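Local coordinates for protein Cas6b (Methanococcus maripaludis, PDB 4Z7K) that probably cleaves CRISPR precursor RNA as a Cas6-type endoribonuclease, processing a repeat that lacks a stem-loop, at residues D104-T108 / N195-P199. Residues are numbered along the deposited sequence; the frame is centred on the assembly and turned at random.
Sequences DHFGT and NFDIP
Residues 104-108 and 195-199 run roughly antiparallel, with end-to-end directions 158° apart. Together they bury 421 Å². Asp104 and His105 are extended, and their carbonyls face the ring of Pro199: His105 O lies 3.5 Å from Pro199 CG. His105 (chi1 t) also passes Asp197, with His105 CB 4.3 Å from Asp197 OD2. Phe106 (chi1 t, chi2 100°) is buried. Its face receives the edge of Phe196 (chi1 t, chi2 75°) in a T-shaped stack, with centroids 5.2 Å apart and planes at 89°. Pro199 CD meets the edge of the Phe106 ring, 3.8 Å from Phe106 CD1. Gly107 has phi/psi of 151/171, which calls for glycine. A CB here would strike the preceding carbonyl oxygen and crowd the His105 ring. Asp197 N donates a hydrogen bond to Gly107 O at 3.0 Å, and that oxygen lies over a face of the Phe196 ring. Thr108 and Phe196 form an antiparallel non-hydrogen-bonded pair, CA-CA 4.4 Å. Their side chains share one face, with Thr108 CG2 3.4 Å from Phe196 CD1. The contact brings the end of strand 98-109, in the N-terminal sheet, against the chain leaving strand 186-194 of the C-terminal sheet. It thus joins the two RAMP-type domains of Cas6b. Helix 137-158 packs on Phe106 and Phe196 through Ser156, while Tyr115 of strand 112-117 hydrogen-bonds the backbone of Phe196 and Ile198.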
loop_
_atom_site.group_PDB
_atom_site.type_symbol
_atom_site.label_atom_id
_atom_site.label_comp_id
_atom_site.label_asym_id
_atom_site.label_seq_id
_atom_site.Cartn_x
_atom_site.Cartn_y
_atom_site.Cartn_z
ATOM N N ASP B 104 -15.017 -0.251 -31.405
ATOM C CA ASP B 104 -14.814 1.170 -31.726
ATOM C C ASP B 104 -13.405 1.643 -31.263
ATOM O O ASP B 104 -12.690 0.911 -30.559
ATOM C CB ASP B 104 -15.951 2.060 -31.152
ATOM C CG ASP B 104 -17.307 1.920 -31.942
ATOM O OD1 ASP B 104 -17.427 1.059 -32.844
ATOM O OD2 ASP B 104 -18.242 2.723 -31.702
ATOM N N HIS B 105 -12.994 2.836 -31.715
ATOM C CA HIS B 105 -11.583 3.279 -31.712
ATOM C C HIS B 105 -10.958 3.278 -30.331
ATOM O O HIS B 105 -11.582 3.649 -29.352
ATOM C CB HIS B 105 -11.471 4.711 -32.323
ATOM C CG HIS B 105 -10.060 5.196 -32.580
ATOM N ND1 HIS B 105 -9.793 6.362 -33.272
ATOM C CD2 HIS B 105 -8.849 4.679 -32.256
ATOM C CE1 HIS B 105 -8.486 6.541 -33.357
ATOM N NE2 HIS B 105 -7.889 5.534 -32.747
ATOM N N PHE B 106 -9.699 2.870 -30.280
ATOM C CA PHE B 106 -8.874 2.953 -29.081
ATOM C C PHE B 106 -7.482 3.458 -29.461
ATOM O O PHE B 106 -6.799 2.836 -30.273
ATOM C CB PHE B 106 -8.781 1.584 -28.402
ATOM C CG PHE B 106 -7.831 1.528 -27.240
ATOM C CD1 PHE B 106 -8.303 1.597 -25.948
ATOM C CD2 PHE B 106 -6.478 1.370 -27.435
ATOM C CE1 PHE B 106 -7.442 1.519 -24.869
ATOM C CE2 PHE B 106 -5.614 1.306 -26.363
ATOM C CZ PHE B 106 -6.099 1.376 -25.076
ATOM N N GLY B 107 -7.042 4.569 -28.883
ATOM C CA GLY B 107 -5.762 5.116 -29.293
ATOM C C GLY B 107 -5.648 6.612 -29.151
ATOM O O GLY B 107 -6.637 7.279 -28.866
ATOM N N THR B 108 -4.443 7.144 -29.329
ATOM C CA THR B 108 -4.257 8.574 -29.158
ATOM C C THR B 108 -4.900 9.358 -30.293
ATOM O O THR B 108 -4.827 8.991 -31.463
ATOM C CB THR B 108 -2.784 8.951 -29.066
ATOM O OG1 THR B 108 -2.146 8.646 -30.306
ATOM C CG2 THR B 108 -2.121 8.162 -27.984
ATOM N N ASN B 195 -6.318 13.750 -24.677
ATOM C CA ASN B 195 -6.107 13.482 -26.093
ATOM C C ASN B 195 -5.954 11.995 -26.295
ATOM O O ASN B 195 -5.124 11.551 -27.085
ATOM C CB ASN B 195 -4.884 14.221 -26.646
ATOM C CG ASN B 195 -3.581 13.767 -26.017
ATOM O OD1 ASN B 195 -3.521 13.483 -24.830
ATOM N ND2 ASN B 195 -2.528 13.702 -26.822
ATOM N N PHE B 196 -6.681 11.221 -25.502
ATOM C CA PHE B 196 -6.732 9.787 -25.716
ATOM C C PHE B 196 -8.154 9.277 -25.855
ATOM O O PHE B 196 -9.088 9.869 -25.314
ATOM C CB PHE B 196 -6.041 9.049 -24.591
ATOM C CG PHE B 196 -5.682 7.648 -24.951
ATOM C CD1 PHE B 196 -4.616 7.398 -25.793
ATOM C CD2 PHE B 196 -6.395 6.587 -24.456
ATOM C CE1 PHE B 196 -4.277 6.123 -26.125
ATOM C CE2 PHE B 196 -6.049 5.307 -24.789
ATOM C CZ PHE B 196 -4.997 5.075 -25.624
ATOM N N ASP B 197 -8.318 8.166 -26.566
ATOM C CA ASP B 197 -9.654 7.655 -26.836
ATOM C C ASP B 197 -9.966 6.380 -26.069
ATOM O O ASP B 197 -9.309 5.373 -26.245
ATOM C CB ASP B 197 -9.824 7.413 -28.324
ATOM C CG ASP B 197 -11.265 7.416 -28.742
ATOM O OD1 ASP B 197 -12.098 6.750 -28.081
ATOM O OD2 ASP B 197 -11.568 8.116 -29.729
ATOM N N ILE B 198 -10.993 6.433 -25.233
ATOM C CA ILE B 198 -11.415 5.289 -24.440
ATOM C C ILE B 198 -12.827 4.859 -24.814
ATOM O O ILE B 198 -13.757 5.676 -24.764
ATOM C CB ILE B 198 -11.401 5.589 -22.921
ATOM C CG1 ILE B 198 -10.179 6.415 -22.526
ATOM C CG2 ILE B 198 -11.480 4.302 -22.116
ATOM C CD1 ILE B 198 -10.128 6.748 -21.039
ATOM N N PRO B 199 -12.988 3.594 -25.233
ATOM C CA PRO B 199 -14.312 2.977 -25.404
ATOM C C PRO B 199 -15.083 2.896 -24.074
ATOM O O PRO B 199 -14.459 2.745 -23.019
ATOM C CB PRO B 199 -13.979 1.576 -25.925
ATOM C CG PRO B 199 -12.695 1.743 -26.623
ATOM C CD PRO B 199 -11.923 2.773 -25.831
#